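Local coordinates for PHD finger protein 3 (Homo sapiens, PDB 6IC9) that reads the phosphorylated C-terminal domain of RNA polymerase II through its SPOC domain and regulates neuronal gene expression, at residues V24-G36 with V77-Y91. Residues are numbered along the deposited sequence; the frame is centred on the assembly and turned at random.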
ATOM      1  N   VAL A  24      -7.868  -1.614  15.110  1.00 35.12           N
ATOM      2  CA  VAL A  24      -6.978  -2.692  14.718  1.00 33.10           C
ATOM      3  C   VAL A  24      -5.573  -2.288  15.109  1.00 33.12           C
ATOM      4  O   VAL A  24      -4.926  -2.977  15.897  1.00 33.22           O
ATOM      5  CB  VAL A  24      -7.095  -3.016  13.210  1.00 35.81           C
ATOM      6  CG1 VAL A  24      -6.024  -4.077  12.817  1.00 35.48           C
ATOM      7  CG2 VAL A  24      -8.490  -3.540  12.841  1.00 39.54           C
ATOM      8  N   ALA A  25      -5.071  -1.173  14.578  1.00 30.84           N
ATOM      9  CA  ALA A  25      -3.654  -0.891  14.765  1.00 29.87           C
ATOM     10  C   ALA A  25      -3.403   0.545  14.353  1.00 27.32           C
ATOM     11  O   ALA A  25      -4.064   1.049  13.436  1.00 30.90           O
ATOM     12  CB  ALA A  25      -2.785  -1.845  13.908  1.00 30.82           C
ATOM     13  N   LYS A  26      -2.469   1.198  15.034  1.00 28.78           N
ATOM     14  CA  LYS A  26      -2.012   2.526  14.630  1.00 28.29           C
ATOM     15  C   LYS A  26      -0.525   2.610  14.917  1.00 33.00           C
ATOM     16  O   LYS A  26      -0.106   2.309  16.035  1.00 31.57           O
ATOM     17  CB  LYS A  26      -2.789   3.646  15.356  1.00 29.58           C
ATOM     18  CG  LYS A  26      -2.142   4.992  15.329  1.00 31.61           C
ATOM     19  CD  LYS A  26      -2.979   6.025  16.128  1.00 35.92           C
ATOM     20  CE  LYS A  26      -2.176   7.320  16.360  1.00 36.91           C
ATOM     21  NZ  LYS A  26      -2.960   8.230  17.283  1.00 39.01           N
ATOM     22  N   PHE A  27       0.278   3.024  13.931  1.00 27.86           N
ATOM     23  CA  PHE A  27       1.714   3.039  14.190  1.00 27.64           C
ATOM     24  C   PHE A  27       2.389   4.009  13.243  1.00 28.92           C
ATOM     25  O   PHE A  27       1.823   4.392  12.217  1.00 27.74           O
ATOM     26  CB  PHE A  27       2.308   1.637  14.055  1.00 27.14           C
ATOM     27  CG  PHE A  27       1.984   0.964  12.734  1.00 27.56           C
ATOM     28  CD1 PHE A  27       0.780   0.250  12.574  1.00 26.31           C
ATOM     29  CD2 PHE A  27       2.818   1.122  11.658  1.00 27.71           C
ATOM     30  CE1 PHE A  27       0.462  -0.381  11.334  1.00 29.66           C
ATOM     31  CE2 PHE A  27       2.488   0.480  10.393  1.00 26.44           C
ATOM     32  CZ  PHE A  27       1.291  -0.221  10.278  1.00 25.17           C
ATOM     33  N   VAL A  28       3.627   4.362  13.587  1.00 25.30           N
ATOM     34  CA  VAL A  28       4.495   5.209  12.770  1.00 27.21           C
ATOM     35  C   VAL A  28       5.327   4.313  11.876  1.00 28.20           C
ATOM     36  O   VAL A  28       5.860   3.288  12.310  1.00 27.08           O
ATOM     37  CB  VAL A  28       5.419   6.087  13.620  1.00 33.19           C
ATOM     38  CG1 VAL A  28       6.227   7.045  12.712  1.00 29.83           C
ATOM     39  CG2 VAL A  28       4.580   6.842  14.629  1.00 32.79           C
ATOM     40  N   THR A  29       5.441   4.712  10.624  1.00 27.01           N
ATOM     41  CA  THR A  29       6.111   3.888   9.636  1.00 25.12           C
ATOM     42  C   THR A  29       6.863   4.807   8.680  1.00 28.89           C
ATOM     43  O   THR A  29       6.469   5.943   8.461  1.00 29.05           O
ATOM     44  CB  THR A  29       5.080   2.996   8.907  1.00 30.83           C
ATOM     45  OG1 THR A  29       5.745   2.215   7.917  1.00 33.66           O
ATOM     46  CG2 THR A  29       4.060   3.867   8.185  1.00 32.80           C
ATOM     47  N   LYS A  30       7.922   4.283   8.054  1.00 32.53           N
ATOM     48  CA  LYS A  30       8.585   4.964   6.961  1.00 28.09           C
ATOM     49  C   LYS A  30       8.302   4.161   5.697  1.00 29.01           C
ATOM     50  O   LYS A  30       8.261   2.929   5.760  1.00 31.30           O
ATOM     51  CB  LYS A  30      10.092   5.034   7.202  1.00 29.72           C
ATOM     52  CG  LYS A  30      10.503   6.161   8.217  1.00 34.34           C
ATOM     53  CD  LYS A  30      11.969   5.937   8.656  1.00 38.92           C
ATOM     54  CE  LYS A  30      12.468   7.113   9.550  1.00 44.47           C
ATOM     55  NZ  LYS A  30      13.843   6.810  10.129  1.00 43.86           N
ATOM     56  N   ALA A  31       8.078   4.855   4.587  1.00 28.01           N
ATOM     57  CA  ALA A  31       7.883   4.209   3.266  1.00 29.53           C
ATOM     58  C   ALA A  31       9.150   4.338   2.433  1.00 28.78           C
ATOM     59  O   ALA A  31       9.749   5.418   2.376  1.00 32.78           O
ATOM     60  CB  ALA A  31       6.730   4.874   2.503  1.00 29.44           C
ATOM     61  N   TYR A  32       9.543   3.245   1.769  1.00 31.06           N
ATOM     62  CA  TYR A  32      10.681   3.176   0.870  1.00 29.43           C
ATOM     63  C   TYR A  32      10.196   2.761  -0.504  1.00 29.39           C
ATOM     64  O   TYR A  32       9.299   1.916  -0.614  1.00 27.07           O
ATOM     65  CB  TYR A  32      11.714   2.147   1.331  1.00 27.08           C
ATOM     66  CG  TYR A  32      12.314   2.580   2.680  1.00 31.34           C
ATOM     67  CD1 TYR A  32      11.692   2.261   3.866  1.00 33.74           C
ATOM     68  CD2 TYR A  32      13.471   3.386   2.727  1.00 36.99           C
ATOM     69  CE1 TYR A  32      12.225   2.698   5.100  1.00 35.82           C
ATOM     70  CE2 TYR A  32      13.994   3.822   3.936  1.00 40.32           C
ATOM     71  CZ  TYR A  32      13.378   3.468   5.106  1.00 40.09           C
ATOM     72  OH  TYR A  32      13.902   3.907   6.293  1.00 42.72           O
ATOM     73  N   PRO A  33      10.831   3.263  -1.555  1.00 29.97           N
ATOM     74  CA  PRO A  33      10.405   2.890  -2.920  1.00 32.71           C
ATOM     75  C   PRO A  33      10.673   1.441  -3.235  1.00 30.50           C
ATOM     76  O   PRO A  33      11.656   0.835  -2.789  1.00 32.44           O
ATOM     77  CB  PRO A  33      11.237   3.817  -3.828  1.00 35.79           C
ATOM     78  CG  PRO A  33      12.268   4.380  -2.983  1.00 38.74           C
ATOM     79  CD  PRO A  33      11.758   4.409  -1.572  1.00 33.22           C
ATOM     80  N   VAL A  34       9.745   0.860  -3.988  1.00 28.01           N
ATOM     81  CA  VAL A  34       9.859  -0.497  -4.472  1.00 27.42           C
ATOM     82  C   VAL A  34       9.781  -0.522  -5.995  1.00 31.03           C
ATOM     83  O   VAL A  34      10.651  -1.082  -6.667  1.00 34.71           O
ATOM     84  CB  VAL A  34       8.761  -1.410  -3.864  1.00 27.77           C
ATOM     85  CG1 VAL A  34       8.887  -2.753  -4.485  1.00 27.76           C
ATOM     86  CG2 VAL A  34       8.909  -1.559  -2.303  1.00 27.56           C
ATOM     87  N   SER A  35       8.758   0.115  -6.553  1.00 28.07           N
ATOM     88  CA  SER A  35       8.536   0.061  -8.001  1.00 32.05           C
ATOM     89  C   SER A  35       7.860   1.341  -8.436  1.00 34.15           C
ATOM     90  O   SER A  35       7.039   1.902  -7.703  1.00 35.75           O
ATOM     91  CB  SER A  35       7.650  -1.138  -8.384  1.00 34.70           C
ATOM     92  OG  SER A  35       7.642  -1.300  -9.797  1.00 40.03           O
ATOM     93  N   GLY A  36       8.168   1.793  -9.654  1.00 33.92           N
ATOM     94  CA  GLY A  36       7.586   3.027 -10.144  1.00 37.11           C
ATOM     95  C   GLY A  36       8.233   4.255  -9.535  1.00 41.17           C
ATOM     96  O   GLY A  36       9.062   4.184  -8.622  1.00 44.47           O
ATOM     97  N   VAL A  77       4.728   1.444  -6.114  1.00 29.87           N
ATOM     98  CA  VAL A  77       4.646   0.460  -5.050  1.00 24.24           C
ATOM     99  C   VAL A  77       5.694   0.895  -4.044  1.00 28.61           C
ATOM    100  O   VAL A  77       6.826   1.205  -4.442  1.00 25.62           O
ATOM    101  CB  VAL A  77       4.928  -0.976  -5.554  1.00 24.08           C
ATOM    102  CG1 VAL A  77       4.859  -1.900  -4.329  1.00 25.78           C
ATOM    103  CG2 VAL A  77       3.876  -1.428  -6.641  1.00 27.24           C
ATOM    104  N   VAL A  78       5.297   1.040  -2.774  1.00 26.45           N
ATOM    105  CA  VAL A  78       6.245   1.344  -1.706  1.00 26.27           C
ATOM    106  C   VAL A  78       6.208   0.205  -0.700  1.00 24.45           C
ATOM    107  O   VAL A  78       5.304  -0.645  -0.709  1.00 25.80           O
ATOM    108  CB  VAL A  78       5.960   2.679  -0.987  1.00 25.20           C
ATOM    109  CG1 VAL A  78       6.067   3.841  -1.970  1.00 26.81           C
ATOM    110  CG2 VAL A  78       4.534   2.669  -0.278  1.00 26.07           C
ATOM    111  N   ARG A  79       7.230   0.166   0.166  1.00 23.88           N
ATOM    112  CA  ARG A  79       7.234  -0.815   1.244  1.00 26.66           C
ATOM    113  C   ARG A  79       7.326  -0.034   2.557  1.00 26.90           C
ATOM    114  O   ARG A  79       7.981   1.019   2.618  1.00 27.98           O
ATOM    115  CB  ARG A  79       8.376  -1.824   1.158  1.00 31.45           C
ATOM    116  CG  ARG A  79       9.754  -1.244   1.333  1.00 31.81           C
ATOM    117  CD  ARG A  79      10.843  -2.394   1.270  1.00 33.64           C
ATOM    118  NE  ARG A  79      12.163  -1.783   1.146  1.00 33.08           N
ATOM    119  CZ  ARG A  79      12.831  -1.310   2.174  1.00 39.15           C
ATOM    120  NH1 ARG A  79      12.324  -1.438   3.412  1.00 32.71           N
ATOM    121  NH2 ARG A  79      13.990  -0.714   1.967  1.00 39.17           N
ATOM    122  N   PHE A  80       6.584  -0.496   3.548  1.00 25.27           N
ATOM    123  CA  PHE A  80       6.494   0.173   4.857  1.00 24.58           C
ATOM    124  C   PHE A  80       7.383  -0.546   5.840  1.00 26.02           C
ATOM    125  O   PHE A  80       7.448  -1.781   5.824  1.00 27.44           O
ATOM    126  CB  PHE A  80       5.038   0.179   5.367  1.00 25.70           C
ATOM    127  CG  PHE A  80       4.132   1.052   4.534  1.00 26.41           C
ATOM    128  CD1 PHE A  80       4.236   2.433   4.606  1.00 27.34           C
ATOM    129  CD2 PHE A  80       3.163   0.477   3.690  1.00 26.31           C
ATOM    130  CE1 PHE A  80       3.388   3.286   3.823  1.00 26.43           C
ATOM    131  CE2 PHE A  80       2.326   1.296   2.880  1.00 28.47           C
ATOM    132  CZ  PHE A  80       2.411   2.738   2.972  1.00 29.36           C
ATOM    133  N   THR A  81       8.006   0.229   6.757  1.00 26.85           N
ATOM    134  CA  THR A  81       8.801  -0.363   7.840  1.00 28.20           C
ATOM    135  C   THR A  81       8.375   0.316   9.134  1.00 27.44           C
ATOM    136  O   THR A  81       8.182   1.517   9.126  1.00 26.98           O
ATOM    137  CB  THR A  81      10.319  -0.133   7.651  1.00 31.89           C
ATOM    138  OG1 THR A  81      10.571   1.263   7.696  1.00 44.58           O
ATOM    139  CG2 THR A  81      10.793  -0.614   6.255  1.00 37.38           C
ATOM    140  N   PRO A  82       8.198  -0.415  10.232  1.00 27.59           N
ATOM    141  CA  PRO A  82       7.878   0.256  11.524  1.00 25.39           C
ATOM    142  C   PRO A  82       9.057   1.089  12.029  1.00 30.74           C
ATOM    143  O   PRO A  82      10.222   0.750  11.810  1.00 31.52           O
ATOM    144  CB  PRO A  82       7.586  -0.930  12.459  1.00 29.86           C
ATOM    145  CG  PRO A  82       8.545  -2.049  11.930  1.00 28.98           C
ATOM    146  CD  PRO A  82       8.468  -1.853  10.400  1.00 27.28           C
ATOM    147  N   VAL A  83       8.766   2.198  12.737  1.00 29.41           N
ATOM    148  CA  VAL A  83       9.896   3.034  13.132  1.00 29.12           C
ATOM    149  C   VAL A  83      10.508   2.568  14.449  1.00 36.12           C
ATOM    150  O   VAL A  83      11.735   2.536  14.566  1.00 38.24           O
ATOM    151  CB  VAL A  83       9.517   4.526  13.169  1.00 33.10           C
ATOM    152  CG1 VAL A  83      10.682   5.318  13.831  1.00 35.27           C
ATOM    153  CG2 VAL A  83       9.333   5.029  11.704  1.00 32.83           C
ATOM    154  N   THR A  84       9.703   2.173  15.451  1.00 30.67           N
ATOM    155  CA  THR A  84      10.229   1.697  16.732  1.00 34.08           C
ATOM    156  C   THR A  84       9.745   0.273  16.998  1.00 32.90           C
ATOM    157  O   THR A  84       8.878  -0.264  16.306  1.00 32.11           O
ATOM    158  CB  THR A  84       9.776   2.582  17.908  1.00 32.98           C
ATOM    159  OG1 THR A  84       8.358   2.453  18.047  1.00 29.87           O
ATOM    160  CG2 THR A  84      10.132   4.021  17.680  1.00 35.50           C
ATOM    161  N   GLU A  85      10.310  -0.357  18.035  1.00 33.60           N
ATOM    162  CA  GLU A  85       9.816  -1.670  18.459  1.00 33.43           C
ATOM    163  C   GLU A  85       8.326  -1.635  18.788  1.00 34.26           C
ATOM    164  O   GLU A  85       7.584  -2.593  18.525  1.00 30.98           O
ATOM    165  CB  GLU A  85      10.628  -2.159  19.668  1.00 39.59           C
ATOM    166  CG  GLU A  85      12.118  -2.206  19.341  1.00 44.16           C
ATOM    167  CD  GLU A  85      13.016  -2.439  20.545  1.00 56.49           C
ATOM    168  OE1 GLU A  85      14.247  -2.217  20.415  1.00 61.77           O
ATOM    169  OE2 GLU A  85      12.496  -2.852  21.603  1.00 57.32           O
ATOM    170  N   GLU A  86       7.864  -0.560  19.413  1.00 31.86           N
ATOM    171  CA  GLU A  86       6.427  -0.446  19.692  1.00 35.57           C
ATOM    172  C   GLU A  86       5.613  -0.406  18.399  1.00 32.84           C
ATOM    173  O   GLU A  86       4.612  -1.133  18.238  1.00 32.78           O
ATOM    174  CB  GLU A  86       6.222   0.808  20.532  1.00 34.12           C
ATOM    175  CG  GLU A  86       4.855   1.279  20.805  1.00 40.93           C
ATOM    176  CD  GLU A  86       4.985   2.616  21.552  1.00 45.56           C
ATOM    177  OE1 GLU A  86       4.992   3.710  20.909  1.00 45.91           O
ATOM    178  OE2 GLU A  86       5.182   2.544  22.775  1.00 51.77           O
ATOM    179  N   ASP A  87       6.076   0.382  17.427  1.00 30.16           N
ATOM    180  CA  ASP A  87       5.428   0.373  16.107  1.00 29.32           C
ATOM    181  C   ASP A  87       5.387  -1.019  15.522  1.00 29.39           C
ATOM    182  O   ASP A  87       4.400  -1.403  14.899  1.00 29.77           O
ATOM    183  CB  ASP A  87       6.166   1.285  15.161  1.00 27.91           C
ATOM    184  CG  ASP A  87       6.069   2.755  15.594  1.00 31.88           C
ATOM    185  OD1 ASP A  87       4.940   3.220  15.925  1.00 27.79           O
ATOM    186  OD2 ASP A  87       7.127   3.424  15.500  1.00 33.55           O
ATOM    187  N   GLN A  88       6.448  -1.788  15.708  1.00 28.13           N
ATOM    188  CA  GLN A  88       6.517  -3.111  15.084  1.00 30.78           C
ATOM    189  C   GLN A  88       5.427  -4.053  15.606  1.00 29.50           C
ATOM    190  O   GLN A  88       4.871  -4.848  14.846  1.00 26.72           O
ATOM    191  CB  GLN A  88       7.912  -3.699  15.295  1.00 33.26           C
ATOM    192  CG  GLN A  88       8.076  -4.995  14.508  1.00 33.71           C
ATOM    193  CD  GLN A  88       9.482  -5.515  14.577  1.00 43.13           C
ATOM    194  OE1 GLN A  88      10.060  -5.869  13.563  1.00 42.50           O
ATOM    195  NE2 GLN A  88      10.032  -5.586  15.782  1.00 39.99           N
ATOM    196  N   ILE A  89       5.049  -3.948  16.887  1.00 25.76           N
ATOM    197  CA  ILE A  89       3.959  -4.783  17.382  1.00 29.64           C
ATOM    198  C   ILE A  89       2.660  -4.495  16.618  1.00 29.31           C
ATOM    199  O   ILE A  89       1.919  -5.409  16.252  1.00 26.89           O
ATOM    200  CB  ILE A  89       3.765  -4.555  18.898  1.00 31.90           C
ATOM    201  CG1 ILE A  89       5.024  -5.025  19.635  1.00 35.46           C
ATOM    202  CG2 ILE A  89       2.526  -5.302  19.345  1.00 31.20           C
ATOM    203  CD1 ILE A  89       5.051  -4.509  21.127  1.00 43.89           C
ATOM    204  N   SER A  90       2.325  -3.211  16.445  1.00 26.39           N
ATOM    205  CA  SER A  90       1.097  -2.857  15.747  1.00 27.37           C
ATOM    206  C   SER A  90       1.188  -3.115  14.236  1.00 23.75           C
ATOM    207  O   SER A  90       0.176  -3.413  13.606  1.00 25.73           O
ATOM    208  CB  SER A  90       0.785  -1.384  15.993  1.00 30.81           C
ATOM    209  OG  SER A  90       0.499  -1.187  17.367  1.00 33.65           O
ATOM    210  N   TYR A  91       2.365  -2.914  13.651  1.00 25.47           N
ATOM    211  CA  TYR A  91       2.586  -3.281  12.245  1.00 25.20           C
ATOM    212  C   TYR A  91       2.230  -4.738  12.015  1.00 26.95           C
ATOM    213  O   TYR A  91       1.526  -5.077  11.048  1.00 27.77           O
ATOM    214  CB  TYR A  91       4.061  -3.018  11.930  1.00 27.69           C
ATOM    215  CG  TYR A  91       4.526  -3.244  10.505  1.00 25.18           C
ATOM    216  CD1 TYR A  91       4.737  -4.538  10.020  1.00 25.98           C
ATOM    217  CD2 TYR A  91       4.879  -2.151   9.714  1.00 25.99           C
ATOM    218  CE1 TYR A  91       5.218  -4.741   8.733  1.00 25.73           C
ATOM    219  CE2 TYR A  91       5.360  -2.323   8.413  1.00 24.76           C
ATOM    220  CZ  TYR A  91       5.536  -3.606   7.958  1.00 25.49           C
ATOM    221  OH  TYR A  91       6.029  -3.779   6.693  1.00 25.87           O
TER
HETATM  222  O   HOH W   1      -1.978   0.028  17.721  1.00 33.62           O
HETATM  223  O   HOH W   2      12.658  -1.508  -1.578  1.00 37.84           O
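The guanidinium of R79 lies within 7° of parallel to the Y32 ring, with Y32 CB over the centre of one guanidinium face and water 2 in plane at the edge, linking R79 NE to P33 O. With chi1 66°, R79 CG sits between backbone N and carbonyl carbon, alongside V34 CG2. T81 OG1 meets the edge of the Y32 ring in its plane, 3.4 Å from Y32 CE1. Y91 CA makes a CH-pi contact over one face of the F27 ring, 3.9 Å from its centroid; the F27 and Y91 rings meet obliquely, planes 56° apart. Y91 OH donates to F80 O at 2.6 Å. T29 OG1 donates to T81 O at 2.8 Å from above the carbonyl plane, and K30 N reaches the same oxygen within it. D87 OD1 accepts V28 N at 2.9 Å, from above the carboxylate plane, and OD2 takes T84 N on its anti lone pair. With an alanine in place of D87, V28 N and T84 N would lose these acceptors, which would probably weaken the tie between strand 25-35 and the helix start. D87 N returns a bond to T84 OG1, completing a capping box. Strands 25-35 and 73-82 pair antiparallel, with a classic bulge where V34 N and S35 N share V77 O, and helix 85-101 packs at the end of this ladder in the beta-barrel of the SPOC fold.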